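Local coordinates for ABC transporter periplasmic peptide-binding protein (Pseudoalteromonas, PDB 4QFL) that binds dipeptides such as Ala-Phe in the periplasm, probably to deliver them to an ABC transporter for uptake, at residues A[317-327]-A[385-396]. Numbering follows the deposited sequence.
With PHE (phenylalanine), chain D.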
ATOM      1  N   ILE A 317     -10.484  11.476 -22.525  1.00 25.77           N
ATOM      2  CA  ILE A 317      -9.219  11.724 -21.834  1.00 25.70           C
ATOM      3  C   ILE A 317      -7.990  11.499 -22.697  1.00 22.52           C
ATOM      4  O   ILE A 317      -7.755  10.404 -23.190  1.00 25.29           O
ATOM      5  CB  ILE A 317      -9.107  10.890 -20.548  1.00 24.70           C
ATOM      6  CG1 ILE A 317     -10.361  11.084 -19.701  1.00 24.88           C
ATOM      7  CG2 ILE A 317      -7.873  11.305 -19.754  1.00 25.04           C
ATOM      8  CD1 ILE A 317     -10.623  12.537 -19.350  1.00 24.41           C
ATOM      9  N   ASP A 318      -7.208  12.556 -22.866  1.00 25.74           N
ATOM     10  CA  ASP A 318      -5.989  12.487 -23.656  1.00 26.40           C
ATOM     11  C   ASP A 318      -4.909  11.795 -22.856  1.00 26.33           C
ATOM     12  O   ASP A 318      -4.121  12.448 -22.176  1.00 28.39           O
ATOM     13  CB  ASP A 318      -5.516  13.892 -24.029  1.00 26.90           C
ATOM     14  CG  ASP A 318      -4.471  13.886 -25.139  1.00 30.32           C
ATOM     15  OD1 ASP A 318      -3.878  12.817 -25.413  1.00 30.19           O
ATOM     16  OD2 ASP A 318      -4.244  14.956 -25.745  1.00 30.96           O
ATOM     17  N   ILE A 319      -4.871  10.472 -22.939  1.00 26.07           N
ATOM     18  CA  ILE A 319      -3.936   9.696 -22.137  1.00 29.79           C
ATOM     19  C   ILE A 319      -2.493   9.976 -22.536  1.00 29.01           C
ATOM     20  O   ILE A 319      -1.586   9.952 -21.702  1.00 28.33           O
ATOM     21  CB  ILE A 319      -4.225   8.178 -22.223  1.00 30.69           C
ATOM     22  CG1 ILE A 319      -5.541   7.860 -21.532  1.00 28.59           C
ATOM     23  CG2 ILE A 319      -3.131   7.383 -21.528  1.00 28.39           C
ATOM     24  CD1 ILE A 319      -5.560   8.314 -20.087  1.00 26.35           C
ATOM     25  N   GLU A 320      -2.277  10.248 -23.818  1.00 29.66           N
ATOM     26  CA  GLU A 320      -0.916  10.406 -24.309  1.00 29.10           C
ATOM     27  C   GLU A 320      -0.305  11.734 -23.877  1.00 28.04           C
ATOM     28  O   GLU A 320       0.915  11.865 -23.778  1.00 29.10           O
ATOM     29  CB  GLU A 320      -0.862  10.205 -25.825  1.00 33.45           C
ATOM     30  CG  GLU A 320      -0.985   8.737 -26.243  1.00 34.62           C
ATOM     31  CD  GLU A 320       0.199   7.889 -25.772  1.00 38.33           C
ATOM     32  OE1 GLU A 320       1.331   8.425 -25.722  1.00 40.42           O
ATOM     33  OE2 GLU A 320       0.004   6.692 -25.448  1.00 39.84           O
ATOM     34  N   LYS A 321      -1.162  12.706 -23.596  1.00 25.87           N
ATOM     35  CA  LYS A 321      -0.722  14.003 -23.103  1.00 26.01           C
ATOM     36  C   LYS A 321      -0.373  13.912 -21.622  1.00 25.94           C
ATOM     37  O   LYS A 321       0.496  14.636 -21.131  1.00 24.71           O
ATOM     38  CB  LYS A 321      -1.816  15.047 -23.317  1.00 26.47           C
ATOM     39  CG  LYS A 321      -1.566  16.383 -22.627  1.00 26.37           C
ATOM     40  CD  LYS A 321      -0.345  17.070 -23.190  1.00 24.71           C
ATOM     41  CE  LYS A 321      -0.222  18.476 -22.658  1.00 28.84           C
ATOM     42  NZ  LYS A 321       0.940  19.177 -23.268  1.00 35.94           N
ATOM     43  N   ILE A 322      -1.069  13.024 -20.915  1.00 24.78           N
ATOM     44  CA  ILE A 322      -0.768  12.750 -19.515  1.00 24.03           C
ATOM     45  C   ILE A 322       0.552  12.003 -19.378  1.00 22.77           C
ATOM     46  O   ILE A 322       1.354  12.305 -18.491  1.00 23.66           O
ATOM     47  CB  ILE A 322      -1.904  11.965 -18.833  1.00 26.86           C
ATOM     48  CG1 ILE A 322      -3.090  12.899 -18.562  1.00 25.59           C
ATOM     49  CG2 ILE A 322      -1.415  11.344 -17.526  1.00 22.39           C
ATOM     50  CD1 ILE A 322      -4.317  12.197 -18.054  1.00 24.27           C
ATOM     51  N   MET A 323       0.790  11.048 -20.271  1.00 24.47           N
ATOM     52  CA  MET A 323       2.046  10.288 -20.262  1.00 23.74           C
ATOM     53  C   MET A 323       3.271  11.189 -20.351  1.00 24.28           C
ATOM     54  O   MET A 323       4.355  10.832 -19.897  1.00 23.36           O
ATOM     55  CB  MET A 323       2.067   9.247 -21.380  1.00 23.01           C
ATOM     56  CG  MET A 323       0.994   8.166 -21.230  1.00 27.01           C
ATOM     57  SD  MET A 323       0.818   7.515 -19.541  1.00 23.55           S
ATOM     58  CE  MET A 323       2.316   6.572 -19.328  1.00 22.13           C
ATOM     59  N   GLN A 324       3.092  12.365 -20.934  1.00 27.74           N
ATOM     60  CA  GLN A 324       4.188  13.310 -21.052  1.00 25.27           C
ATOM     61  C   GLN A 324       4.116  14.401 -20.002  1.00 22.93           C
ATOM     62  O   GLN A 324       5.075  14.624 -19.281  1.00 24.64           O
ATOM     63  CB  GLN A 324       4.253  13.914 -22.462  1.00 32.33           C
ATOM     64  CG  GLN A 324       5.023  13.050 -23.466  1.00 33.48           C
ATOM     65  CD  GLN A 324       4.551  11.595 -23.472  1.00 34.43           C
ATOM     66  OE1 GLN A 324       5.225  10.712 -22.931  1.00 31.87           O
ATOM     67  NE2 GLN A 324       3.388  11.343 -24.087  1.00 31.65           N
ATOM     68  N   ALA A 325       2.983  15.083 -19.915  1.00 24.12           N
ATOM     69  CA  ALA A 325       2.859  16.194 -18.985  1.00 22.79           C
ATOM     70  C   ALA A 325       2.998  15.764 -17.535  1.00 20.85           C
ATOM     71  O   ALA A 325       3.583  16.476 -16.741  1.00 19.27           O
ATOM     72  CB  ALA A 325       1.540  16.923 -19.196  1.00 26.54           C
ATOM     73  N   VAL A 326       2.437  14.604 -17.194  1.00 22.92           N
ATOM     74  CA  VAL A 326       2.456  14.118 -15.816  1.00 21.34           C
ATOM     75  C   VAL A 326       3.604  13.160 -15.571  1.00 20.10           C
ATOM     76  O   VAL A 326       4.399  13.376 -14.669  1.00 21.89           O
ATOM     77  CB  VAL A 326       1.134  13.420 -15.411  1.00 19.62           C
ATOM     78  CG1 VAL A 326       1.216  12.910 -13.977  1.00 17.54           C
ATOM     79  CG2 VAL A 326      -0.033  14.384 -15.548  1.00 21.50           C
ATOM     80  N   TYR A 327       3.685  12.101 -16.371  1.00 20.20           N
ATOM     81  CA  TYR A 327       4.658  11.044 -16.115  1.00 20.24           C
ATOM     82  C   TYR A 327       6.015  11.333 -16.711  1.00 23.96           C
ATOM     83  O   TYR A 327       6.952  10.549 -16.532  1.00 23.18           O
ATOM     84  CB  TYR A 327       4.142   9.688 -16.584  1.00 19.17           C
ATOM     85  CG  TYR A 327       2.976   9.202 -15.759  1.00 18.43           C
ATOM     86  CD1 TYR A 327       1.688   9.628 -16.034  1.00 18.57           C
ATOM     87  CD2 TYR A 327       3.167   8.336 -14.692  1.00 16.36           C
ATOM     88  CE1 TYR A 327       0.612   9.194 -15.272  1.00 17.16           C
ATOM     89  CE2 TYR A 327       2.103   7.895 -13.932  1.00 17.16           C
ATOM     90  CZ  TYR A 327       0.827   8.333 -14.228  1.00 16.83           C
ATOM     91  OH  TYR A 327      -0.233   7.912 -13.474  1.00 15.44           O
ATOM     92  N   TYR A 385       2.564   5.544  -8.484  1.00 15.51           N
ATOM     93  CA  TYR A 385       1.643   5.356  -9.595  1.00 13.99           C
ATOM     94  C   TYR A 385       1.111   6.663 -10.181  1.00 13.84           C
ATOM     95  O   TYR A 385       0.446   6.656 -11.206  1.00 14.96           O
ATOM     96  CB  TYR A 385       0.493   4.447  -9.176  1.00 14.80           C
ATOM     97  CG  TYR A 385      -0.137   4.827  -7.860  1.00 14.62           C
ATOM     98  CD1 TYR A 385      -1.148   5.773  -7.804  1.00 15.30           C
ATOM     99  CD2 TYR A 385       0.281   4.243  -6.676  1.00 13.83           C
ATOM    100  CE1 TYR A 385      -1.732   6.123  -6.606  1.00 14.38           C
ATOM    101  CE2 TYR A 385      -0.296   4.592  -5.470  1.00 15.08           C
ATOM    102  CZ  TYR A 385      -1.305   5.529  -5.442  1.00 13.91           C
ATOM    103  OH  TYR A 385      -1.889   5.880  -4.251  1.00 14.31           O
ATOM    104  N   ASN A 386       1.409   7.780  -9.532  1.00 15.20           N
ATOM    105  CA  ASN A 386       0.948   9.078 -10.010  1.00 17.69           C
ATOM    106  C   ASN A 386       1.718  10.239  -9.392  1.00 16.86           C
ATOM    107  O   ASN A 386       1.418  10.673  -8.286  1.00 16.98           O
ATOM    108  CB  ASN A 386      -0.556   9.250  -9.778  1.00 16.79           C
ATOM    109  CG  ASN A 386      -1.111  10.470 -10.481  1.00 17.59           C
ATOM    110  OD1 ASN A 386      -0.375  11.389 -10.823  1.00 17.72           O
ATOM    111  ND2 ASN A 386      -2.414  10.480 -10.703  1.00 16.43           N
ATOM    112  N   PRO A 387       2.771  10.739 -10.179  1.00 15.92           N
ATOM    113  CA  PRO A 387       3.565  11.779  -9.496  1.00 17.08           C
ATOM    114  C   PRO A 387       2.953  13.186  -9.403  1.00 17.51           C
ATOM    115  O   PRO A 387       3.517  14.040  -8.733  1.00 18.72           O
ATOM    116  CB  PRO A 387       4.870  11.819 -10.294  1.00 18.93           C
ATOM    117  CG  PRO A 387       4.456  11.561 -11.684  1.00 21.54           C
ATOM    118  CD  PRO A 387       3.435  10.480 -11.558  1.00 17.64           C
ATOM    119  N   ASN A 388       1.824  13.423 -10.053  1.00 17.27           N
ATOM    120  CA  ASN A 388       1.159  14.722  -9.954  1.00 18.33           C
ATOM    121  C   ASN A 388      -0.338  14.646 -10.235  1.00 18.59           C
ATOM    122  O   ASN A 388      -0.788  14.999 -11.331  1.00 19.37           O
ATOM    123  CB  ASN A 388       1.826  15.736 -10.895  1.00 18.22           C
ATOM    124  CG  ASN A 388       1.491  17.181 -10.544  1.00 21.58           C
ATOM    125  OD1 ASN A 388       0.521  17.462  -9.830  1.00 19.34           O
ATOM    126  ND2 ASN A 388       2.295  18.104 -11.049  1.00 20.87           N
ATOM    127  N   ALA A 389      -1.106  14.195  -9.247  1.00 16.92           N
ATOM    128  CA  ALA A 389      -2.542  14.005  -9.432  1.00 16.14           C
ATOM    129  C   ALA A 389      -3.217  15.322  -9.782  1.00 18.04           C
ATOM    130  O   ALA A 389      -4.171  15.347 -10.554  1.00 18.52           O
ATOM    131  CB  ALA A 389      -3.162  13.410  -8.186  1.00 17.61           C
ATOM    132  N   ARG A 390      -2.702  16.413  -9.218  1.00 18.54           N
ATOM    133  CA  ARG A 390      -3.239  17.756  -9.443  1.00 19.24           C
ATOM    134  C   ARG A 390      -3.123  18.128 -10.902  1.00 20.21           C
ATOM    135  O   ARG A 390      -4.101  18.518 -11.525  1.00 21.32           O
ATOM    136  CB  ARG A 390      -2.444  18.774  -8.641  1.00 22.23           C
ATOM    137  CG  ARG A 390      -3.209  19.480  -7.560  1.00 27.70           C
ATOM    138  CD  ARG A 390      -4.087  20.617  -8.075  1.00 31.00           C
ATOM    139  NE  ARG A 390      -4.794  21.226  -6.944  1.00 33.53           N
ATOM    140  CZ  ARG A 390      -5.900  21.961  -7.031  1.00 33.83           C
ATOM    141  NH1 ARG A 390      -6.458  22.210  -8.209  1.00 31.46           N
ATOM    142  NH2 ARG A 390      -6.451  22.447  -5.927  1.00 29.84           N
ATOM    143  N   LYS A 391      -1.904  18.041 -11.430  1.00 19.62           N
ATOM    144  CA  LYS A 391      -1.646  18.315 -12.839  1.00 21.58           C
ATOM    145  C   LYS A 391      -2.506  17.413 -13.715  1.00 20.52           C
ATOM    146  O   LYS A 391      -3.098  17.862 -14.699  1.00 22.12           O
ATOM    147  CB  LYS A 391      -0.171  18.088 -13.149  1.00 18.92           C
ATOM    148  CG  LYS A 391       0.230  18.249 -14.598  1.00 23.41           C
ATOM    149  CD  LYS A 391       0.185  19.695 -15.043  1.00 29.90           C
ATOM    150  CE  LYS A 391       0.922  19.899 -16.377  1.00 31.22           C
ATOM    151  NZ  LYS A 391       0.355  21.012 -17.223  1.00 31.17           N
ATOM    152  N   MET A 392      -2.577  16.135 -13.359  1.00 20.15           N
ATOM    153  CA  MET A 392      -3.407  15.205 -14.104  1.00 17.75           C
ATOM    154  C   MET A 392      -4.877  15.616 -14.083  1.00 19.98           C
ATOM    155  O   MET A 392      -5.563  15.525 -15.097  1.00 23.59           O
ATOM    156  CB  MET A 392      -3.262  13.788 -13.561  1.00 16.98           C
ATOM    157  CG  MET A 392      -3.992  12.765 -14.394  1.00 17.29           C
ATOM    158  SD  MET A 392      -3.745  11.082 -13.821  1.00 20.47           S
ATOM    159  CE  MET A 392      -1.964  10.931 -13.933  1.00 19.77           C
ATOM    160  N   ALA A 393      -5.363  16.056 -12.932  1.00 17.64           N
ATOM    161  CA  ALA A 393      -6.761  16.453 -12.804  1.00 18.63           C
ATOM    162  C   ALA A 393      -7.058  17.718 -13.613  1.00 21.95           C
ATOM    163  O   ALA A 393      -8.146  17.872 -14.172  1.00 21.34           O
ATOM    164  CB  ALA A 393      -7.138  16.645 -11.330  1.00 19.77           C
ATOM    165  N   GLU A 394      -6.084  18.619 -13.678  1.00 20.86           N
ATOM    166  CA  GLU A 394      -6.226  19.817 -14.487  1.00 22.83           C
ATOM    167  C   GLU A 394      -6.242  19.490 -15.984  1.00 24.01           C
ATOM    168  O   GLU A 394      -7.002  20.085 -16.747  1.00 26.44           O
ATOM    169  CB  GLU A 394      -5.129  20.831 -14.153  1.00 24.80           C
ATOM    170  CG  GLU A 394      -5.244  21.393 -12.739  1.00 26.33           C
ATOM    171  CD  GLU A 394      -3.983  22.113 -12.271  1.00 25.83           C
ATOM    172  OE1 GLU A 394      -2.961  22.108 -12.991  1.00 24.74           O
ATOM    173  OE2 GLU A 394      -4.022  22.685 -11.167  1.00 29.48           O
ATOM    174  N   LEU A 395      -5.417  18.544 -16.409  1.00 21.75           N
ATOM    175  CA  LEU A 395      -5.442  18.142 -17.805  1.00 22.76           C
ATOM    176  C   LEU A 395      -6.796  17.534 -18.159  1.00 26.21           C
ATOM    177  O   LEU A 395      -7.362  17.816 -19.218  1.00 25.79           O
ATOM    178  CB  LEU A 395      -4.306  17.172 -18.117  1.00 21.82           C
ATOM    179  CG  LEU A 395      -2.923  17.828 -18.211  1.00 23.15           C
ATOM    180  CD1 LEU A 395      -1.822  16.837 -17.888  1.00 22.50           C
ATOM    181  CD2 LEU A 395      -2.697  18.469 -19.583  1.00 23.82           C
ATOM    182  N   MET A 396      -7.323  16.705 -17.266  1.00 23.31           N
ATOM    183  CA  MET A 396      -8.614  16.058 -17.505  1.00 27.14           C
ATOM    184  C   MET A 396      -9.761  17.065 -17.478  1.00 24.09           C
ATOM    185  O   MET A 396     -10.725  16.942 -18.230  1.00 23.46           O
ATOM    186  CB  MET A 396      -8.850  14.945 -16.488  1.00 25.85           C
ATOM    187  CG  MET A 396      -7.880  13.789 -16.614  1.00 24.23           C
ATOM    188  SD  MET A 396      -7.991  12.716 -15.177  1.00 25.86           S
ATOM    189  CE  MET A 396      -8.137  11.123 -15.976  1.00 26.39           C
TER
HETATM  190  N   PHE D 602      -1.575   2.484  -0.586  1.00 18.48           N
HETATM  191  CA  PHE D 602      -1.827   3.747  -1.269  1.00 15.77           C
HETATM  192  C   PHE D 602      -0.559   4.567  -1.317  1.00 17.59           C
HETATM  193  O   PHE D 602      -0.313   5.285  -2.281  1.00 19.81           O
HETATM  194  CB  PHE D 602      -2.891   4.548  -0.526  1.00 14.98           C
HETATM  195  CG  PHE D 602      -4.264   3.987  -0.645  1.00 18.26           C
HETATM  196  CD1 PHE D 602      -4.776   3.624  -1.880  1.00 17.50           C
HETATM  197  CD2 PHE D 602      -5.050   3.827   0.474  1.00 17.51           C
HETATM  198  CE1 PHE D 602      -6.042   3.120  -1.998  1.00 19.15           C
HETATM  199  CE2 PHE D 602      -6.320   3.324   0.366  1.00 18.40           C
HETATM  200  CZ  PHE D 602      -6.820   2.965  -0.869  1.00 18.37           C
HETATM  201  OXT PHE D 602       0.243   4.533  -0.382  1.00 16.78           O
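Met392 of helix 389-396 and Val326 of segment 317-327 meet at the apolar centre of this helix pair, whose short axes run roughly antiparallel at 151° and 10.3 Å apart. The thioether chain of Met392 is extended through its first two torsions and bends only at chi3 (-59°), a shape that carries its methyl in among three side chains. There Met392 CE lies 3.7 Å from Val326 CG1, also touches Ile322 CG2, and comes within 3.4 Å of Tyr327 CE1, reaching that ring obliquely. The two Val326 methyls divide the work: CG1 faces Met392 CE and the Asn386-Pro387 turn, while CG2 rests on the backbone of Met392 and against Leu395 CD1. Leu395 is likewise forked, with Leu395 CD1 3.6 Å from Ala325 CB, while CD2 meets CG and CE of Lys321, the two chains crossing at about a right angle. At the far end Ile317 CG2 meets Met396 CE. Met392 and Met396 also rest on Leu430 of strand 428-434, and Met396 on Ile376 of strand 373-378, so helix 389-401 packs on these two strands.

Outward, Pro387 CD sits over one face of the Tyr327 ring, a CH-pi contact 4.1 Å from the centroid. At the ring's edge, Tyr327 OH donates to Tyr385 O over 2.7 Å, with a C=O...donor angle of 148°. Asn386 OD1 closes an Asx turn by accepting from Asn388 N, and Asn388 OD1 in turn caps the helix through Lys391 N. Tyr385 leaves the backbone pointing away from segment 317-327, and its OH donates to O of the bound phenylalanine, 2.6 Å distant; Arg383 also binds this ligand residue. The phenol of buried Tyr327 thus holds the backbone carbonyl of Tyr385, whose own hydroxyl bonds the dipeptide, an arrangement consistent with Tyr327 acting as a second-shell residue that helps position Tyr385 in the pocket.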